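Side-chain contacts in two-domain protein containing predicted PHP-like metal-dependent phosphoesterase (Bacteroides vulgatus ATCC 8482, PDB 3E38), which binds zinc ions in a PHP-like domain and is probably a metal-dependent phosphoesterase, possibly acting as a 5'-3' exonuclease on nucleic acids: residues S92-A97 / F103-L108; E125-G130 / C162-E167. All coordinates share one frame; numbering follows the deposited sequence.

Contact 1: residues S92-A97 / F103-L108. With ZN (zinc ion), chain I; ZN (zinc ion), chain H.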
ATOM      1  N   SER B  92      24.788  13.636  21.273  1.00 24.99           N
ATOM      2  CA  SER B  92      24.091  14.891  21.454  1.00 25.83           C
ATOM      3  C   SER B  92      24.324  15.853  20.324  1.00 28.34           C
ATOM      4  O   SER B  92      25.345  15.809  19.594  1.00 27.01           O
ATOM      5  CB  SER B  92      24.562  15.607  22.739  1.00 31.06           C
ATOM      6  OG  SER B  92      24.300  14.854  23.927  1.00 27.84           O
ATOM      7  N   GLU B  93      23.385  16.787  20.279  1.00 29.09           N
ATOM      8  CA  GLU B  93      23.357  17.855  19.293  1.00 29.87           C
ATOM      9  C   GLU B  93      23.628  19.240  19.868  1.00 30.34           C
ATOM     10  O   GLU B  93      22.811  19.828  20.589  1.00 30.26           O
ATOM     11  CB  GLU B  93      22.017  17.873  18.522  1.00 32.07           C
ATOM     12  CG  GLU B  93      22.140  18.799  17.312  1.00 26.70           C
ATOM     13  CD  GLU B  93      20.912  18.868  16.474  1.00 32.39           C
ATOM     14  OE1 GLU B  93      19.784  18.367  16.778  1.00 30.51           O
ATOM     15  OE2 GLU B  93      21.106  19.419  15.438  1.00 25.42           O
ATOM     16  N   ILE B  94      24.795  19.743  19.490  1.00 28.04           N
ATOM     17  CA  ILE B  94      25.289  21.082  19.890  1.00 30.39           C
ATOM     18  C   ILE B  94      24.624  21.970  18.865  1.00 32.11           C
ATOM     19  O   ILE B  94      24.923  21.932  17.681  1.00 30.58           O
ATOM     20  CB  ILE B  94      26.832  21.208  19.862  1.00 27.62           C
ATOM     21  CG1 ILE B  94      27.477  20.103  20.690  1.00 27.88           C
ATOM     22  CG2 ILE B  94      27.284  22.586  20.317  1.00 29.10           C
ATOM     23  CD1 ILE B  94      28.998  19.878  20.374  1.00 30.44           C
ATOM     24  N   THR B  95      23.652  22.699  19.380  1.00 33.78           N
ATOM     25  CA  THR B  95      22.728  23.498  18.637  1.00 29.61           C
ATOM     26  C   THR B  95      23.047  24.946  18.859  1.00 31.98           C
ATOM     27  O   THR B  95      22.806  25.501  19.927  1.00 37.54           O
ATOM     28  CB  THR B  95      21.262  23.224  19.154  1.00 33.66           C
ATOM     29  OG1 THR B  95      21.029  21.809  19.349  1.00 27.13           O
ATOM     30  CG2 THR B  95      20.239  23.793  18.206  1.00 31.04           C
ATOM     31  N   ARG B  96      23.627  25.550  17.846  1.00 26.01           N
ATOM     32  CA  ARG B  96      23.950  26.965  17.880  1.00 28.42           C
ATOM     33  C   ARG B  96      23.557  27.684  16.592  1.00 27.81           C
ATOM     34  O   ARG B  96      23.192  27.093  15.613  1.00 32.21           O
ATOM     35  CB  ARG B  96      25.447  27.116  18.084  1.00 26.20           C
ATOM     36  CG  ARG B  96      25.925  26.427  19.343  1.00 29.12           C
ATOM     37  CD  ARG B  96      25.560  27.226  20.598  1.00 28.63           C
ATOM     38  NE  ARG B  96      26.087  26.563  21.788  1.00 35.92           N
ATOM     39  CZ  ARG B  96      26.612  27.201  22.828  1.00 31.19           C
ATOM     40  NH1 ARG B  96      26.728  28.518  22.811  1.00 31.97           N
ATOM     41  NH2 ARG B  96      27.095  26.511  23.852  1.00 35.46           N
ATOM     42  N   ALA B  97      23.630  28.992  16.650  1.00 31.82           N
ATOM     43  CA  ALA B  97      23.398  29.871  15.498  1.00 30.21           C
ATOM     44  C   ALA B  97      24.441  29.589  14.434  1.00 30.90           C
ATOM     45  O   ALA B  97      25.527  29.089  14.736  1.00 27.66           O
ATOM     46  CB  ALA B  97      23.466  31.370  15.924  1.00 27.47           C
ATOM     47  N   PHE B 103      26.034  20.886  15.171  1.00 27.25           N
ATOM     48  CA  PHE B 103      26.889  19.688  15.053  1.00 26.82           C
ATOM     49  C   PHE B 103      26.432  18.595  16.007  1.00 26.12           C
ATOM     50  O   PHE B 103      25.967  18.860  17.077  1.00 27.48           O
ATOM     51  CB  PHE B 103      28.333  19.954  15.436  1.00 25.64           C
ATOM     52  CG  PHE B 103      29.151  20.744  14.407  1.00 32.58           C
ATOM     53  CD1 PHE B 103      28.780  22.002  14.016  1.00 29.36           C
ATOM     54  CD2 PHE B 103      30.327  20.200  13.880  1.00 30.10           C
ATOM     55  CE1 PHE B 103      29.522  22.701  13.073  1.00 39.55           C
ATOM     56  CE2 PHE B 103      31.061  20.875  12.940  1.00 40.30           C
ATOM     57  CZ  PHE B 103      30.661  22.135  12.535  1.00 41.36           C
ATOM     58  N   ASN B 104      26.648  17.357  15.599  1.00 26.43           N
ATOM     59  CA  ASN B 104      26.471  16.206  16.473  1.00 28.51           C
ATOM     60  C   ASN B 104      27.810  15.672  16.923  1.00 27.91           C
ATOM     61  O   ASN B 104      28.751  15.583  16.160  1.00 31.03           O
ATOM     62  CB  ASN B 104      25.669  15.101  15.837  1.00 26.40           C
ATOM     63  CG  ASN B 104      24.189  15.299  15.998  1.00 26.30           C
ATOM     64  OD1 ASN B 104      23.726  16.391  16.299  1.00 33.61           O
ATOM     65  ND2 ASN B 104      23.433  14.227  15.819  1.00 26.69           N
ATOM     66  N   ALA B 105      27.853  15.391  18.217  1.00 29.65           N
ATOM     67  CA  ALA B 105      28.971  14.777  18.918  1.00 26.45           C
ATOM     68  C   ALA B 105      28.475  13.392  19.290  1.00 28.50           C
ATOM     69  O   ALA B 105      27.533  13.266  20.064  1.00 27.93           O
ATOM     70  CB  ALA B 105      29.351  15.579  20.160  1.00 20.67           C
ATOM     71  N   ILE B 106      29.052  12.364  18.674  1.00 29.57           N
ATOM     72  CA  ILE B 106      28.677  10.993  19.015  1.00 30.42           C
ATOM     73  C   ILE B 106      29.896  10.250  19.573  1.00 29.58           C
ATOM     74  O   ILE B 106      31.063  10.683  19.508  1.00 27.17           O
ATOM     75  CB  ILE B 106      27.942  10.237  17.852  1.00 32.08           C
ATOM     76  CG1 ILE B 106      28.878   9.947  16.679  1.00 34.29           C
ATOM     77  CG2 ILE B 106      26.696  11.070  17.380  1.00 31.83           C
ATOM     78  CD1 ILE B 106      28.283   9.082  15.614  1.00 24.69           C
ATOM     79  N   PHE B 107      29.559   9.151  20.219  1.00 28.13           N
ATOM     80  CA  PHE B 107      30.539   8.337  20.950  1.00 27.25           C
ATOM     81  C   PHE B 107      30.981   9.085  22.204  1.00 28.21           C
ATOM     82  O   PHE B 107      32.080   8.978  22.695  1.00 31.78           O
ATOM     83  CB  PHE B 107      31.697   7.860  20.065  1.00 26.23           C
ATOM     84  CG  PHE B 107      31.288   6.745  19.129  1.00 19.31           C
ATOM     85  CD1 PHE B 107      31.091   5.477  19.621  1.00 27.96           C
ATOM     86  CD2 PHE B 107      30.989   6.987  17.805  1.00 24.55           C
ATOM     87  CE1 PHE B 107      30.691   4.480  18.807  1.00 23.20           C
ATOM     88  CE2 PHE B 107      30.598   5.975  16.958  1.00 23.13           C
ATOM     89  CZ  PHE B 107      30.438   4.720  17.461  1.00 26.56           C
ATOM     90  N   LEU B 108      30.066   9.870  22.705  1.00 28.13           N
ATOM     91  CA  LEU B 108      30.271  10.531  23.992  1.00 29.30           C
ATOM     92  C   LEU B 108      30.209   9.543  25.117  1.00 27.08           C
ATOM     93  O   LEU B 108      29.605   8.462  24.997  1.00 29.69           O
ATOM     94  CB  LEU B 108      29.167  11.589  24.263  1.00 30.17           C
ATOM     95  CG  LEU B 108      29.225  12.788  23.303  1.00 26.97           C
ATOM     96  CD1 LEU B 108      28.107  13.782  23.561  1.00 22.58           C
ATOM     97  CD2 LEU B 108      30.602  13.486  23.323  1.00 25.61           C
TER
HETATM   98 ZN    ZN I   5      18.562  17.498  15.138  1.00 34.62          ZN
HETATM   99 ZN    ZN H   4      19.880  20.607  14.044  1.00 40.67          ZN
HETATM  100  O   HOH W   1      19.458  18.864  13.794  1.00 32.72           O

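Contact 2: residues E125-G130 / C162-E167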
ATOM      1  N   GLU B 125      34.722  20.071  25.154  1.00 27.79           N
ATOM      2  CA  GLU B 125      34.324  18.958  26.027  1.00 27.34           C
ATOM      3  C   GLU B 125      34.077  17.670  25.235  1.00 31.26           C
ATOM      4  O   GLU B 125      34.441  16.570  25.663  1.00 32.90           O
ATOM      5  CB  GLU B 125      33.034  19.306  26.777  1.00 29.79           C
ATOM      6  CG  GLU B 125      33.195  20.481  27.740  1.00 36.98           C
ATOM      7  CD  GLU B 125      34.110  20.133  28.905  1.00 41.71           C
ATOM      8  OE1 GLU B 125      34.246  18.917  29.188  1.00 41.75           O
ATOM      9  OE2 GLU B 125      34.660  21.068  29.536  1.00 36.74           O
ATOM     10  N   ALA B 126      33.403  17.820  24.089  1.00 30.70           N
ATOM     11  CA  ALA B 126      33.101  16.694  23.240  1.00 29.49           C
ATOM     12  C   ALA B 126      34.426  16.141  22.739  1.00 31.04           C
ATOM     13  O   ALA B 126      34.667  14.932  22.757  1.00 32.40           O
ATOM     14  CB  ALA B 126      32.167  17.093  22.078  1.00 33.16           C
ATOM     15  N   LYS B 127      35.314  17.038  22.352  1.00 29.49           N
ATOM     16  CA  LYS B 127      36.627  16.652  21.851  1.00 29.41           C
ATOM     17  C   LYS B 127      37.411  15.887  22.895  1.00 31.36           C
ATOM     18  O   LYS B 127      38.093  14.889  22.647  1.00 31.31           O
ATOM     19  CB  LYS B 127      37.441  17.912  21.538  1.00 33.24           C
ATOM     20  CG  LYS B 127      38.837  17.621  21.010  1.00 31.21           C
ATOM     21  CD  LYS B 127      38.741  16.617  19.939  1.00 40.06           C
ATOM     22  CE  LYS B 127      39.940  16.536  19.088  1.00 46.25           C
ATOM     23  NZ  LYS B 127      39.561  15.615  17.958  1.00 50.91           N
ATOM     24  N   LYS B 128      37.296  16.419  24.092  1.00 30.39           N
ATOM     25  CA  LYS B 128      37.990  15.885  25.252  1.00 31.72           C
ATOM     26  C   LYS B 128      37.565  14.462  25.467  1.00 30.63           C
ATOM     27  O   LYS B 128      38.325  13.640  25.946  1.00 32.77           O
ATOM     28  CB  LYS B 128      37.668  16.744  26.477  1.00 34.48           C
ATOM     29  CG  LYS B 128      38.345  16.361  27.740  1.00 40.45           C
ATOM     30  CD  LYS B 128      38.002  17.360  28.863  1.00 45.66           C
ATOM     31  CE  LYS B 128      38.442  16.819  30.247  1.00 46.97           C
ATOM     32  NZ  LYS B 128      37.908  17.600  31.391  1.00 49.97           N
ATOM     33  N   GLN B 129      36.338  14.162  25.090  1.00 27.21           N
ATOM     34  CA  GLN B 129      35.816  12.805  25.250  1.00 25.60           C
ATOM     35  C   GLN B 129      36.182  11.987  24.026  1.00 25.23           C
ATOM     36  O   GLN B 129      35.831  10.835  23.909  1.00 26.38           O
ATOM     37  CB  GLN B 129      34.300  12.807  25.445  1.00 25.18           C
ATOM     38  CG  GLN B 129      33.869  13.555  26.672  1.00 26.27           C
ATOM     39  CD  GLN B 129      32.405  13.458  26.928  1.00 33.83           C
ATOM     40  OE1 GLN B 129      31.761  12.486  26.530  1.00 23.39           O
ATOM     41  NE2 GLN B 129      31.855  14.467  27.613  1.00 30.63           N
ATOM     42  N   GLY B 130      36.920  12.605  23.123  1.00 26.00           N
ATOM     43  CA  GLY B 130      37.294  11.941  21.870  1.00 27.69           C
ATOM     44  C   GLY B 130      36.110  11.584  20.957  1.00 30.57           C
ATOM     45  O   GLY B 130      36.162  10.630  20.184  1.00 33.56           O
ATOM     46  N   CYS B 162      37.670  19.016  15.247  1.00 33.75           N
ATOM     47  CA  CYS B 162      36.271  18.978  15.724  1.00 34.83           C
ATOM     48  C   CYS B 162      35.231  18.741  14.654  1.00 36.13           C
ATOM     49  O   CYS B 162      34.039  18.954  14.896  1.00 35.86           O
ATOM     50  CB  CYS B 162      35.921  20.255  16.456  1.00 34.80           C
ATOM     51  SG  CYS B 162      36.701  20.283  18.039  1.00 38.12           S
HETATM   52  N   MSE B 163      35.706  18.327  13.482  1.00 35.49           N
HETATM   53  CA  MSE B 163      34.839  17.959  12.355  1.00 35.77           C
HETATM   54  C   MSE B 163      35.377  16.702  11.674  1.00 33.81           C
HETATM   55  O   MSE B 163      36.409  16.740  11.029  1.00 35.20           O
HETATM   56  CB  MSE B 163      34.737  19.097  11.311  1.00 34.84           C
HETATM   57  CG  MSE B 163      33.597  18.862  10.313  1.00 39.76           C
HETATM   58 SE   MSE B 163      33.523  20.035   8.749  0.75 37.87          SE
HETATM   59  CE  MSE B 163      33.460  21.772   9.630  1.00 30.09           C
ATOM     60  N   HIS B 164      34.672  15.598  11.813  1.00 32.45           N
ATOM     61  CA  HIS B 164      35.122  14.340  11.206  1.00 32.51           C
ATOM     62  C   HIS B 164      34.245  13.920  10.012  1.00 32.34           C
ATOM     63  O   HIS B 164      34.612  13.069   9.178  1.00 30.92           O
ATOM     64  CB  HIS B 164      35.176  13.258  12.271  1.00 30.92           C
ATOM     65  CG  HIS B 164      35.954  13.667  13.479  1.00 33.90           C
ATOM     66  ND1 HIS B 164      35.367  13.904  14.703  1.00 30.89           N
ATOM     67  CD2 HIS B 164      37.277  13.923  13.635  1.00 31.56           C
ATOM     68  CE1 HIS B 164      36.297  14.279  15.563  1.00 37.63           C
ATOM     69  NE2 HIS B 164      37.465  14.300  14.939  1.00 29.36           N
ATOM     70  N   GLY B 165      33.086  14.558   9.955  1.00 29.94           N
ATOM     71  CA  GLY B 165      32.125  14.315   8.899  1.00 29.19           C
ATOM     72  C   GLY B 165      31.162  15.440   8.743  1.00 28.93           C
ATOM     73  O   GLY B 165      31.198  16.438   9.479  1.00 32.77           O
ATOM     74  N   ILE B 166      30.343  15.282   7.722  1.00 27.56           N
ATOM     75  CA  ILE B 166      29.271  16.227   7.413  1.00 28.34           C
ATOM     76  C   ILE B 166      28.107  15.451   6.908  1.00 29.82           C
ATOM     77  O   ILE B 166      28.291  14.475   6.199  1.00 30.07           O
ATOM     78  CB  ILE B 166      29.644  17.190   6.295  1.00 26.64           C
ATOM     79  CG1 ILE B 166      31.006  17.790   6.554  1.00 33.21           C
ATOM     80  CG2 ILE B 166      28.590  18.306   6.125  1.00 23.77           C
ATOM     81  CD1 ILE B 166      31.425  18.754   5.439  1.00 24.05           C
ATOM     82  N   GLU B 167      26.919  15.857   7.335  1.00 31.00           N
ATOM     83  CA  GLU B 167      25.682  15.296   6.813  1.00 31.20           C
ATOM     84  C   GLU B 167      25.517  15.758   5.378  1.00 32.09           C
ATOM     85  O   GLU B 167      25.551  16.974   5.075  1.00 31.34           O
ATOM     86  CB  GLU B 167      24.483  15.728   7.636  1.00 31.16           C
ATOM     87  CG  GLU B 167      24.389  15.010   8.955  1.00 30.87           C
ATOM     88  CD  GLU B 167      23.101  15.357   9.726  1.00 33.18           C
ATOM     89  OE1 GLU B 167      22.527  16.439   9.436  1.00 34.85           O
ATOM     90  OE2 GLU B 167      22.703  14.577  10.639  1.00 31.90           O
TER

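Contact 1: residues S92-A97 / F103-L108
Ser92 and Ile94 pair with Ala105 and Phe103 across the two strands of a β-hairpin, and four backbone hydrogen bonds set its register. Ser92 N gives to Ala105 O at 3.0 Å and Ala105 N returns to Ser92 O; Ile94 N and Phe103 O meet at 2.8 Å, with Phe103 N donating back to Ile94 O. Between these two hydrogen-bonded pairs sits the non-hydrogen-bonded pair Glu93–Asn104, where CA of Asn104 makes a CA-H...O contact with Ser92 O.

Apolar packing occupies the face that bears Ser92, Ile94, Phe103 and Ala105. Ile94 CD1 lies 4.3 Å from Ala105 CB, and Leu108 brings CD1 to 4.0 Å from Ser92 OG, whose polar partner is Ser111 OG.

On the other face, the Asn104 amide lies beside the Glu93 stem, with OD1 3.1 Å from Glu93 CG. Carboxylate and amide planes stand 79° apart, and OD1 is engaged by Asn136 ND2.

The metal chemistry starts from a straight glutamate: with CG anti to the backbone N (chi1 -168°) and the chain extended, the Glu93 carboxylate reaches two zinc ions. OE1 binds one at 2.2 Å, alongside His24, His26 and Asp194; OE2 binds the other at 2.2 Å, alongside His102 and His137. A water is modelled as a ligand of both zinc ions. Thr95 OG1 donates to Glu93 O at 2.9 Å and is hydrogen-bonded to His56. The Glu93 backbone is also hydrogen-bonded to Glu55 and Ile57, on the side of strand 50-56. One carboxylate thus spans two zinc ions through separate oxygens, holding the metal pair together.

Contact 2: residues E125-G130 / C162-E167
Lys127 sets out with CG anti to its backbone nitrogen (chi1 180°), bends at chi2 (48°) and then runs extended, which carries its ammonium to the imidazole of His164; the two side chains cross at about a right angle. Lys127 belongs to the last turn of helix 119-128, which packs against the sheet of the PHP-like domain and ends in a Schellman motif at Gly130, where a positive phi favours glycine. His164 stands just before strand 165-170 of that sheet.

NZ comes up to the imidazole at its edge, in the ring plane, 3.9 Å from NE2. This is proximity without a bond: NZ is hydrogen-bonded to Gly161 O, while His164 ND1 accepts a hydrogen bond from the backbone N of Met133. With ND1 serving as acceptor, a neutral ring would probably carry its hydrogen on NE2, so that both facing nitrogens would be donors. A nearby ammonium would also be expected to disfavour protonation of the ring. Phe132 meets the imidazole with its plane inclined to it by about 30°.

The contact joins the C-terminal turn of helix 119-128 to the residues leading into strand 165-170, with Met133 of strand 132-135 touching both Lys127 and Cys162. Backbone hydrogen bonds from His164 and Gly165 to Met133 tie this entry to the same strand, and Leu157 of helix 152-159 also packs on Cys162. Nearer the helix backbone than the ammonium, the stem of Lys127 passes the thiol of Cys162, its CB 4.3 Å from SG.

How the contacts relate
The centres of the two contacts lie about 8 Å apart, and strand 102-106 runs on through a loop into helix 119-128. The helix settles on the apolar face of the hairpin: Ala126 CB is 3.7 Å from Ala105 CB, and Gln129 OE1 comes to 3.5 Å from Leu108 CA while its amide is hydrogen-bonded to Ser109 and Asp110. The ring of Phe103 extends to segment 162-167, CD2 being 4.0 Å from Cys162 O. The metals lie on the opposite face of contact 1, at Glu93. Contact 2 is remote from them at Lys127, yet its strand leads to Glu167, which is hydrogen-bonded to His24 ND1 and the backbone of His137 and so probably helps to position two zinc ligands.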